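Local coordinates for protein rhamnonate dehydratase (Gibberella zeae PH-1, PDB 3FXG) that probably dehydrates rhamnonate, as a magnesium-binding member of the enolase superfamily, at residues 181-192 with 217-228; 245-253 with 269-277. All coordinates share one frame; numbering follows the deposited sequence.

Contact 1. Residues 181-192 with 217-228; sequences FWGGKVPLPFCP and FPIMVDCYMSLN. With MG (magnesium ion), chain I.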
loop_
_atom_site.group_PDB
_atom_site.type_symbol
_atom_site.label_atom_id
_atom_site.label_comp_id
_atom_site.label_asym_id
_atom_site.label_seq_id
_atom_site.Cartn_x
_atom_site.Cartn_y
_atom_site.Cartn_z
ATOM N N PHE A 181 -36.812 20.813 -14.246
ATOM C CA PHE A 181 -35.659 19.937 -14.031
ATOM C C PHE A 181 -35.104 20.232 -12.638
ATOM O O PHE A 181 -35.170 21.374 -12.175
ATOM C CB PHE A 181 -34.601 20.194 -15.109
ATOM C CG PHE A 181 -35.021 19.745 -16.482
ATOM C CD1 PHE A 181 -34.840 18.426 -16.883
ATOM C CD2 PHE A 181 -35.638 20.633 -17.360
ATOM C CE1 PHE A 181 -35.266 17.993 -18.140
ATOM C CE2 PHE A 181 -36.069 20.212 -18.618
ATOM C CZ PHE A 181 -35.884 18.887 -19.008
ATOM N N TRP A 182 -34.568 19.215 -11.963
ATOM C CA TRP A 182 -34.049 19.416 -10.614
ATOM C C TRP A 182 -32.703 20.124 -10.549
ATOM O O TRP A 182 -32.331 20.659 -9.506
ATOM C CB TRP A 182 -33.976 18.084 -9.836
ATOM C CG TRP A 182 -32.952 17.071 -10.310
ATOM C CD1 TRP A 182 -33.175 16.002 -11.136
ATOM C CD2 TRP A 182 -31.561 17.018 -9.958
ATOM N NE1 TRP A 182 -32.012 15.290 -11.316
ATOM C CE2 TRP A 182 -31.006 15.891 -10.607
ATOM C CE3 TRP A 182 -30.728 17.814 -9.158
ATOM C CZ2 TRP A 182 -29.655 15.541 -10.483
ATOM C CZ3 TRP A 182 -29.382 17.465 -9.032
ATOM C CH2 TRP A 182 -28.862 16.336 -9.694
ATOM N N GLY A 183 -31.981 20.134 -11.665
ATOM C CA GLY A 183 -30.685 20.788 -11.702
ATOM C C GLY A 183 -30.269 21.136 -13.119
ATOM O O GLY A 183 -30.880 20.676 -14.090
ATOM N N GLY A 184 -29.228 21.951 -13.244
ATOM C CA GLY A 184 -28.753 22.334 -14.561
ATOM C C GLY A 184 -27.258 22.130 -14.710
ATOM O O GLY A 184 -26.494 22.531 -13.838
ATOM N N LYS A 185 -26.838 21.499 -15.805
ATOM C CA LYS A 185 -25.415 21.266 -16.053
ATOM C C LYS A 185 -24.966 22.119 -17.231
ATOM O O LYS A 185 -25.487 21.987 -18.339
ATOM C CB LYS A 185 -25.143 19.790 -16.358
ATOM C CG LYS A 185 -23.654 19.448 -16.455
ATOM C CD LYS A 185 -23.412 17.932 -16.536
ATOM C CE LYS A 185 -23.951 17.342 -17.830
ATOM N NZ LYS A 185 -23.785 15.857 -17.882
ATOM N N VAL A 186 -23.991 22.988 -16.988
ATOM C CA VAL A 186 -23.487 23.879 -18.024
ATOM C C VAL A 186 -22.111 23.462 -18.544
ATOM O O VAL A 186 -21.327 22.835 -17.833
ATOM C CB VAL A 186 -23.410 25.336 -17.496
ATOM C CG1 VAL A 186 -24.799 25.813 -17.083
ATOM C CG2 VAL A 186 -22.466 25.415 -16.310
ATOM N N PRO A 187 -21.811 23.791 -19.806
ATOM C CA PRO A 187 -20.511 23.433 -20.378
ATOM C C PRO A 187 -19.443 24.482 -20.053
ATOM O O PRO A 187 -19.672 25.683 -20.212
ATOM C CB PRO A 187 -20.811 23.335 -21.871
ATOM C CG PRO A 187 -21.848 24.400 -22.064
ATOM C CD PRO A 187 -22.742 24.264 -20.850
ATOM N N LEU A 188 -18.289 24.021 -19.576
ATOM C CA LEU A 188 -17.177 24.907 -19.240
ATOM C C LEU A 188 -16.680 25.496 -20.554
ATOM O O LEU A 188 -16.358 24.763 -21.485
ATOM C CB LEU A 188 -16.054 24.117 -18.567
ATOM C CG LEU A 188 -14.918 24.945 -17.969
ATOM C CD1 LEU A 188 -15.408 25.624 -16.698
ATOM C CD2 LEU A 188 -13.733 24.042 -17.659
ATOM N N PRO A 189 -16.607 26.832 -20.643
ATOM C CA PRO A 189 -16.160 27.520 -21.856
ATOM C C PRO A 189 -14.687 27.520 -22.266
ATOM O O PRO A 189 -14.387 27.429 -23.457
ATOM C CB PRO A 189 -16.691 28.938 -21.651
ATOM C CG PRO A 189 -16.554 29.123 -20.175
ATOM C CD PRO A 189 -17.065 27.800 -19.628
ATOM N N PHE A 190 -13.766 27.609 -21.313
ATOM C CA PHE A 190 -12.353 27.676 -21.682
ATOM C C PHE A 190 -11.453 26.570 -21.140
ATOM O O PHE A 190 -11.640 26.092 -20.022
ATOM C CB PHE A 190 -11.820 29.052 -21.285
ATOM C CG PHE A 190 -12.707 30.177 -21.742
ATOM C CD1 PHE A 190 -12.789 30.509 -23.092
ATOM C CD2 PHE A 190 -13.530 30.841 -20.837
ATOM C CE1 PHE A 190 -13.683 31.484 -23.536
ATOM C CE2 PHE A 190 -14.427 31.816 -21.272
ATOM C CZ PHE A 190 -14.504 32.136 -22.623
ATOM N N CYS A 191 -10.474 26.178 -21.954
ATOM C CA CYS A 191 -9.535 25.117 -21.604
ATOM C C CYS A 191 -8.293 25.656 -20.891
ATOM O O CYS A 191 -8.063 26.862 -20.849
ATOM C CB CYS A 191 -9.116 24.354 -22.866
ATOM S SG CYS A 191 -7.943 25.240 -23.926
ATOM N N PRO A 192 -7.474 24.758 -20.319
ATOM C CA PRO A 192 -6.256 25.151 -19.601
ATOM C C PRO A 192 -5.271 26.005 -20.403
ATOM O O PRO A 192 -4.572 26.845 -19.838
ATOM C CB PRO A 192 -5.653 23.809 -19.190
ATOM C CG PRO A 192 -6.864 22.950 -18.994
ATOM C CD PRO A 192 -7.699 23.305 -20.202
ATOM N N PHE A 217 -30.557 26.189 -6.318
ATOM C CA PHE A 217 -30.650 25.363 -7.516
ATOM C C PHE A 217 -29.335 24.660 -7.862
ATOM O O PHE A 217 -28.312 25.307 -8.076
ATOM C CB PHE A 217 -31.104 26.200 -8.710
ATOM C CG PHE A 217 -31.502 25.377 -9.899
ATOM C CD1 PHE A 217 -32.649 24.584 -9.858
ATOM C CD2 PHE A 217 -30.721 25.366 -11.048
ATOM C CE1 PHE A 217 -33.011 23.793 -10.947
ATOM C CE2 PHE A 217 -31.075 24.577 -12.141
ATOM C CZ PHE A 217 -32.221 23.791 -12.090
ATOM N N PRO A 218 -29.352 23.321 -7.927
ATOM C CA PRO A 218 -28.137 22.567 -8.252
ATOM C C PRO A 218 -27.558 22.898 -9.625
ATOM O O PRO A 218 -28.268 22.895 -10.629
ATOM C CB PRO A 218 -28.597 21.110 -8.161
ATOM C CG PRO A 218 -29.697 21.164 -7.138
ATOM C CD PRO A 218 -30.446 22.410 -7.549
ATOM N N ILE A 219 -26.261 23.189 -9.653
ATOM C CA ILE A 219 -25.560 23.499 -10.891
ATOM C C ILE A 219 -24.364 22.563 -11.014
ATOM O O ILE A 219 -23.543 22.469 -10.099
ATOM C CB ILE A 219 -25.036 24.955 -10.913
ATOM C CG1 ILE A 219 -26.210 25.931 -10.983
ATOM C CG2 ILE A 219 -24.102 25.161 -12.108
ATOM C CD1 ILE A 219 -25.791 27.383 -10.964
HETATM N N MSE A 220 -24.283 21.866 -12.141
HETATM C CA MSE A 220 -23.184 20.949 -12.410
HETATM C C MSE A 220 -22.369 21.540 -13.561
HETATM O O MSE A 220 -22.884 22.341 -14.338
HETATM C CB MSE A 220 -23.721 19.568 -12.804
HETATM C CG MSE A 220 -24.451 18.824 -11.685
HETATM SE SE MSE A 220 -26.200 19.548 -11.218
HETATM C CE MSE A 220 -27.312 18.327 -12.232
ATOM N N VAL A 221 -21.104 21.150 -13.673
ATOM C CA VAL A 221 -20.255 21.671 -14.738
ATOM C C VAL A 221 -19.657 20.561 -15.593
ATOM O O VAL A 221 -18.971 19.674 -15.083
ATOM C CB VAL A 221 -19.102 22.524 -14.154
ATOM C CG1 VAL A 221 -18.271 23.126 -15.280
ATOM C CG2 VAL A 221 -19.677 23.627 -13.260
ATOM N N ASP A 222 -19.921 20.613 -16.894
ATOM C CA ASP A 222 -19.392 19.611 -17.816
ATOM C C ASP A 222 -18.097 20.139 -18.414
ATOM O O ASP A 222 -18.062 21.248 -18.949
ATOM C CB ASP A 222 -20.398 19.324 -18.927
ATOM C CG ASP A 222 -20.036 18.091 -19.732
ATOM O OD1 ASP A 222 -18.966 18.083 -20.374
ATOM O OD2 ASP A 222 -20.827 17.126 -19.720
ATOM N N CYS A 223 -17.036 19.341 -18.331
ATOM C CA CYS A 223 -15.731 19.755 -18.836
ATOM C C CYS A 223 -15.259 19.028 -20.099
ATOM O O CYS A 223 -14.145 19.258 -20.575
ATOM C CB CYS A 223 -14.691 19.617 -17.721
ATOM S SG CYS A 223 -15.091 20.581 -16.223
ATOM N N TYR A 224 -16.113 18.163 -20.637
ATOM C CA TYR A 224 -15.832 17.405 -21.858
ATOM C C TYR A 224 -14.369 16.953 -22.024
ATOM O O TYR A 224 -13.702 17.327 -22.992
ATOM C CB TYR A 224 -16.271 18.234 -23.081
ATOM C CG TYR A 224 -16.428 17.440 -24.366
ATOM C CD1 TYR A 224 -17.386 16.429 -24.475
ATOM C CD2 TYR A 224 -15.605 17.686 -25.465
ATOM C CE1 TYR A 224 -17.518 15.677 -25.653
ATOM C CE2 TYR A 224 -15.727 16.942 -26.643
ATOM C CZ TYR A 224 -16.682 15.939 -26.728
ATOM O OH TYR A 224 -16.781 15.186 -27.879
HETATM N N MSE A 225 -13.897 16.137 -21.080
HETATM C CA MSE A 225 -12.536 15.584 -21.066
HETATM C C MSE A 225 -11.432 16.553 -21.513
HETATM O O MSE A 225 -10.409 16.139 -22.060
HETATM C CB MSE A 225 -12.493 14.294 -21.916
HETATM C CG MSE A 225 -12.879 14.443 -23.388
HETATM SE SE MSE A 225 -13.202 12.749 -24.362
HETATM C CE MSE A 225 -14.405 13.444 -25.707
ATOM N N SER A 226 -11.607 17.836 -21.211
ATOM C CA SER A 226 -10.657 18.850 -21.662
ATOM C C SER A 226 -9.631 19.425 -20.693
ATOM O O SER A 226 -8.776 20.203 -21.114
ATOM C CB SER A 226 -11.434 20.022 -22.258
ATOM O OG SER A 226 -12.091 20.748 -21.228
ATOM N N LEU A 227 -9.700 19.077 -19.413
ATOM C CA LEU A 227 -8.750 19.648 -18.464
ATOM C C LEU A 227 -7.630 18.687 -18.089
ATOM O O LEU A 227 -7.374 17.697 -18.779
ATOM C CB LEU A 227 -9.486 20.104 -17.194
ATOM C CG LEU A 227 -10.793 20.871 -17.425
ATOM C CD1 LEU A 227 -11.385 21.276 -16.080
ATOM C CD2 LEU A 227 -10.536 22.101 -18.299
ATOM N N ASN A 228 -6.942 19.007 -17.000
ATOM C CA ASN A 228 -5.866 18.166 -16.495
ATOM C C ASN A 228 -5.921 18.270 -14.974
ATOM O O ASN A 228 -6.659 19.099 -14.435
ATOM C CB ASN A 228 -4.509 18.623 -17.040
ATOM C CG ASN A 228 -4.169 20.041 -16.651
ATOM O OD1 ASN A 228 -4.086 20.374 -15.468
ATOM N ND2 ASN A 228 -3.957 20.888 -17.650
HETATM MG MG MG I . -20.923 14.949 -20.181
HETATM O O HOH W 1 -23.312 15.187 -20.808
HETATM O O HOH W 2 -18.839 15.429 -20.988
#
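One side of the magnesium site is built where Lys185 and Asp222 reach from neighbouring parallel strands, 184-187 and 219-222, onto the same face of the barrel sheet. Asp222 OD2 binds the metal at 2.2 Å, while its other oxygen, OD1, accepts from Tyr224 N in an Asx turn and from a metal-bound water. The carboxylate is therefore held at both ends, one oxygen on the ion and the other on the turn that follows the strand. Lys185 CG lies anti to the backbone N (chi1 -173°), which runs the chain past Met220 CB, with CG 3.7 Å from it; a bend at chi3 (66°) then turns the amine toward the site. Lys185 NZ donates to the second metal-bound water, 3.0 Å from its oxygen, forms salt bridges with Glu248 and Glu345 and is hydrogen-bonded to Tyr167 OH.

Beneath these side chains the backbones pair in register through hydrogen bonds such as Asp222 N to Val186 O, 2.8 Å. The strands belong to a beta-alpha-beta unit of the enolase-type barrel, with helix 195-213 making the connection, and a hydrogen bond from Leu188 N to Asp222 O carries the pairing one step beyond the first strand.

At the N-terminal end of the pair, the selenomethionine Met220 bends at chi2 and chi3 and packs its methyl CE on Trp182 CH2 at 3.6 Å. Met220 SE lies obliquely, 5.1 Å from the centroid of the six-membered ring of Trp182, a Met-aromatic contact that suits a flexible, polarisable side chain. The compact ring of Pro218 meets the same indole through CB. Glycine suits both neighbouring positions: a CB on Gly183 would press on Met220 CE and Pro218 CB, and one on Gly184 would crowd Phe217 CE2. At the far end, Leu188 CD2 and Pro192 CD both touch Leu227 CD2, the latter pair at 3.6 Å.

Contact 2. Residues 245-253 with 269-277; sequences NWWEECLSP and VKFTTGEHE. With MG (magnesium ion), chain I.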
loop_
_atom_site.group_PDB
_atom_site.type_symbol
_atom_site.label_atom_id
_atom_site.label_comp_id
_atom_site.label_asym_id
_atom_site.label_seq_id
_atom_site.Cartn_x
_atom_site.Cartn_y
_atom_site.Cartn_z
ATOM N N ASN A 245 -22.441 21.468 -7.687
ATOM C CA ASN A 245 -22.880 20.127 -7.294
ATOM C C ASN A 245 -21.834 19.072 -7.662
ATOM O O ASN A 245 -21.416 18.279 -6.816
ATOM C CB ASN A 245 -24.217 19.793 -7.963
ATOM C CG ASN A 245 -24.898 18.589 -7.332
ATOM O OD1 ASN A 245 -25.720 17.926 -7.964
ATOM N ND2 ASN A 245 -24.566 18.312 -6.079
ATOM N N TRP A 246 -21.425 19.044 -8.925
ATOM C CA TRP A 246 -20.388 18.110 -9.342
ATOM C C TRP A 246 -19.692 18.578 -10.609
ATOM O O TRP A 246 -20.249 19.351 -11.395
ATOM C CB TRP A 246 -20.940 16.682 -9.519
ATOM C CG TRP A 246 -21.670 16.380 -10.812
ATOM C CD1 TRP A 246 -21.157 16.418 -12.082
ATOM C CD2 TRP A 246 -23.019 15.910 -10.942
ATOM N NE1 TRP A 246 -22.103 15.997 -12.989
ATOM C CE2 TRP A 246 -23.253 15.680 -12.316
ATOM C CE3 TRP A 246 -24.053 15.660 -10.028
ATOM C CZ2 TRP A 246 -24.483 15.209 -12.800
ATOM C CZ3 TRP A 246 -25.277 15.191 -10.508
ATOM C CH2 TRP A 246 -25.478 14.971 -11.884
ATOM N N TRP A 247 -18.459 18.112 -10.783
ATOM C CA TRP A 247 -17.642 18.448 -11.939
ATOM C C TRP A 247 -17.548 17.197 -12.800
ATOM O O TRP A 247 -17.081 16.150 -12.339
ATOM C CB TRP A 247 -16.258 18.902 -11.477
ATOM C CG TRP A 247 -16.310 20.171 -10.681
ATOM C CD1 TRP A 247 -16.617 20.302 -9.357
ATOM C CD2 TRP A 247 -16.082 21.496 -11.173
ATOM N NE1 TRP A 247 -16.593 21.628 -8.994
ATOM C CE2 TRP A 247 -16.266 22.382 -10.091
ATOM C CE3 TRP A 247 -15.736 22.020 -12.427
ATOM C CZ2 TRP A 247 -16.119 23.768 -10.222
ATOM C CZ3 TRP A 247 -15.588 23.402 -12.557
ATOM C CH2 TRP A 247 -15.780 24.255 -11.460
ATOM N N GLU A 248 -17.987 17.321 -14.049
ATOM C CA GLU A 248 -18.037 16.196 -14.978
ATOM C C GLU A 248 -16.942 16.086 -16.037
ATOM O O GLU A 248 -16.590 17.062 -16.701
ATOM C CB GLU A 248 -19.407 16.194 -15.663
ATOM C CG GLU A 248 -19.687 14.978 -16.523
ATOM C CD GLU A 248 -21.155 14.872 -16.893
ATOM O OE1 GLU A 248 -22.006 15.124 -16.013
ATOM O OE2 GLU A 248 -21.457 14.530 -18.055
ATOM N N GLU A 249 -16.435 14.865 -16.194
ATOM C CA GLU A 249 -15.391 14.534 -17.162
ATOM C C GLU A 249 -14.282 15.576 -17.258
ATOM O O GLU A 249 -13.957 16.053 -18.347
ATOM C CB GLU A 249 -16.012 14.298 -18.547
ATOM C CG GLU A 249 -15.263 13.241 -19.362
ATOM C CD GLU A 249 -15.913 12.917 -20.703
ATOM O OE1 GLU A 249 -15.502 11.910 -21.320
ATOM O OE2 GLU A 249 -16.817 13.663 -21.146
ATOM N N CYS A 250 -13.698 15.923 -16.115
ATOM C CA CYS A 250 -12.618 16.902 -16.069
ATOM C C CYS A 250 -11.376 16.424 -16.805
ATOM O O CYS A 250 -10.690 17.212 -17.452
ATOM C CB CYS A 250 -12.227 17.202 -14.624
ATOM S SG CYS A 250 -13.518 17.976 -13.650
ATOM N N LEU A 251 -11.094 15.129 -16.707
ATOM C CA LEU A 251 -9.909 14.562 -17.338
ATOM C C LEU A 251 -10.177 13.742 -18.590
ATOM O O LEU A 251 -11.311 13.353 -18.880
ATOM C CB LEU A 251 -9.167 13.672 -16.337
ATOM C CG LEU A 251 -8.839 14.280 -14.969
ATOM C CD1 LEU A 251 -8.139 13.229 -14.102
ATOM C CD2 LEU A 251 -7.957 15.503 -15.145
ATOM N N SER A 252 -9.107 13.490 -19.336
ATOM C CA SER A 252 -9.186 12.658 -20.524
ATOM C C SER A 252 -9.568 11.264 -20.032
ATOM O O SER A 252 -9.202 10.876 -18.923
ATOM C CB SER A 252 -7.815 12.582 -21.202
ATOM O OG SER A 252 -7.737 11.454 -22.053
ATOM N N PRO A 253 -10.332 10.501 -20.834
ATOM C CA PRO A 253 -10.717 9.151 -20.413
ATOM C C PRO A 253 -9.485 8.249 -20.247
ATOM O O PRO A 253 -9.573 7.178 -19.645
ATOM C CB PRO A 253 -11.629 8.682 -21.546
ATOM C CG PRO A 253 -12.272 9.960 -21.999
ATOM C CD PRO A 253 -11.097 10.917 -22.024
ATOM N N VAL A 269 -15.659 17.387 -2.689
ATOM C CA VAL A 269 -16.287 17.796 -3.942
ATOM C C VAL A 269 -16.574 16.574 -4.810
ATOM O O VAL A 269 -15.769 15.642 -4.876
ATOM C CB VAL A 269 -15.381 18.771 -4.729
ATOM C CG1 VAL A 269 -16.054 19.180 -6.030
ATOM C CG2 VAL A 269 -15.088 20.002 -3.883
ATOM N N LYS A 270 -17.724 16.583 -5.478
ATOM C CA LYS A 270 -18.115 15.467 -6.330
ATOM C C LYS A 270 -17.559 15.551 -7.750
ATOM O O LYS A 270 -17.564 16.616 -8.374
ATOM C CB LYS A 270 -19.646 15.362 -6.393
ATOM C CG LYS A 270 -20.312 15.109 -5.041
ATOM C CD LYS A 270 -21.730 14.573 -5.216
ATOM C CE LYS A 270 -22.714 15.668 -5.564
ATOM N NZ LYS A 270 -22.972 16.543 -4.387
ATOM N N PHE A 271 -17.084 14.414 -8.249
ATOM C CA PHE A 271 -16.540 14.317 -9.599
ATOM C C PHE A 271 -17.191 13.138 -10.306
ATOM O O PHE A 271 -17.480 12.119 -9.677
ATOM C CB PHE A 271 -15.024 14.129 -9.538
ATOM C CG PHE A 271 -14.304 15.331 -9.011
ATOM C CD1 PHE A 271 -14.012 16.401 -9.852
ATOM C CD2 PHE A 271 -13.995 15.431 -7.659
ATOM C CE1 PHE A 271 -13.425 17.561 -9.352
ATOM C CE2 PHE A 271 -13.407 16.589 -7.146
ATOM C CZ PHE A 271 -13.124 17.657 -7.997
ATOM N N THR A 272 -17.428 13.280 -11.609
ATOM C CA THR A 272 -18.058 12.221 -12.390
ATOM C C THR A 272 -17.364 12.078 -13.739
ATOM O O THR A 272 -16.597 12.950 -14.147
ATOM C CB THR A 272 -19.552 12.529 -12.660
ATOM O OG1 THR A 272 -19.655 13.538 -13.675
ATOM C CG2 THR A 272 -20.237 13.038 -11.391
ATOM N N THR A 273 -17.634 10.972 -14.424
ATOM C CA THR A 273 -17.060 10.726 -15.741
ATOM C C THR A 273 -17.573 9.390 -16.258
ATOM O O THR A 273 -18.348 8.713 -15.576
ATOM C CB THR A 273 -15.513 10.679 -15.690
ATOM O OG1 THR A 273 -14.990 10.615 -17.020
ATOM C CG2 THR A 273 -15.035 9.448 -14.916
ATOM N N GLY A 274 -17.159 9.024 -17.469
ATOM C CA GLY A 274 -17.562 7.742 -18.013
ATOM C C GLY A 274 -18.247 7.682 -19.367
ATOM O O GLY A 274 -18.335 6.604 -19.945
ATOM N N GLU A 275 -18.731 8.803 -19.894
ATOM C CA GLU A 275 -19.415 8.732 -21.180
ATOM C C GLU A 275 -18.504 8.256 -22.305
ATOM O O GLU A 275 -18.983 7.758 -23.322
ATOM C CB GLU A 275 -20.078 10.068 -21.532
ATOM C CG GLU A 275 -19.154 11.237 -21.789
ATOM C CD GLU A 275 -19.925 12.547 -21.861
ATOM O OE1 GLU A 275 -19.818 13.261 -22.885
ATOM O OE2 GLU A 275 -20.646 12.855 -20.884
ATOM N N HIS A 276 -17.194 8.381 -22.120
ATOM C CA HIS A 276 -16.267 7.914 -23.139
ATOM C C HIS A 276 -15.441 6.710 -22.688
ATOM O O HIS A 276 -14.294 6.540 -23.096
ATOM C CB HIS A 276 -15.366 9.055 -23.605
ATOM C CG HIS A 276 -16.119 10.170 -24.261
ATOM N ND1 HIS A 276 -16.449 11.334 -23.602
ATOM C CD2 HIS A 276 -16.659 10.271 -25.498
ATOM C CE1 HIS A 276 -17.161 12.105 -24.406
ATOM N NE2 HIS A 276 -17.303 11.483 -25.561
ATOM N N GLU A 277 -16.041 5.880 -21.839
ATOM C CA GLU A 277 -15.405 4.656 -21.353
ATOM C C GLU A 277 -16.262 3.500 -21.892
ATOM O O GLU A 277 -17.448 3.684 -22.160
ATOM C CB GLU A 277 -15.358 4.644 -19.823
ATOM C CG GLU A 277 -14.559 3.493 -19.232
ATOM C CD GLU A 277 -13.223 3.285 -19.933
ATOM O OE1 GLU A 277 -13.206 2.667 -21.020
ATOM O OE2 GLU A 277 -12.193 3.751 -19.401
HETATM MG MG MG I . -20.923 14.949 -20.181
HETATM O O HOH W 3 -19.449 18.832 -4.885
HETATM O O HOH W 4 -14.746 14.932 -13.459
HETATM O O HOH W 5 -15.493 9.403 -20.016
HETATM O O HOH W 2 -18.839 15.429 -20.988
HETATM O O HOH W 6 -12.727 12.258 -16.898
HETATM O O HOH W 7 -11.772 6.276 -18.320
HETATM O O HOH W 1 -23.312 15.187 -20.808
#
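Extended beyond CG, with chi2 at 176°, Glu249 spans the gap to His276, whose CG lies anti to its carbonyl carbon (chi1 -63°) so that the imidazole presents ND1 to the carboxylate. From His276 ND1 to Glu249 OE1 the hydrogen bond is short, 2.5 Å, and nearly straight; it uses the syn lone pair of OE1 and lies in the imidazole plane. A water also donates to OE1, and OE2 accepts from a metal-bound water, making Glu249 a second-shell residue that links His276 to the magnesium site. Glu248 OE2 and Glu275 OE2 bind the ion directly, each at 2.2 Å, their side chains crossing at about a right angle; the shared cation probably offsets their repulsion.

These acids sit at the C-terminal ends of parallel strands 246-248 and 270-273 and just beyond, where enolase-superfamily barrels carry their metal ligands. Helix 259-265 connects the strands, and Trp247 N to Lys270 O, 3.0 Å, is one of their backbone hydrogen bonds.

On the face bearing Glu248, Thr272 sets methyl CG2 over the five-membered ring of Trp246, 3.7 Å from its centroid, while its OG1 is hydrogen-bonded to Gln296. Trp246 NE1 donates to Glu248 OE1 at 3.1 Å, on the anti lone pair; Lys185 and Gln296 also hold that oxygen, steadying this metal ligand. On the other face Trp247 CB packs 3.7 Å from Phe271 CD1, and the two aromatic side chains run side by side.

In the fold
After the N-terminal domain and strand 163-169, the chain enters strand 184-187, passes through helix 195-213 and returns at 219-222, closing contact 1. Helix 229-238 then leads to strand 246-248, and helix 259-265 to strand 270-273, where contact 2 closes. The two loops thus follow in series, neither nested nor crossed, as two beta-alpha-beta units of one barrel, joined by a third through helix 229-238. Strands 219-222 and 246-248 are neighbours, so the sheet runs unbroken through both contacts. Across that seam Met220 packs on Trp246, and Met225 on His276. Contact 1 supplies one protein ligand to the magnesium ion and contact 2 the other two, with two metal-bound waters common to both.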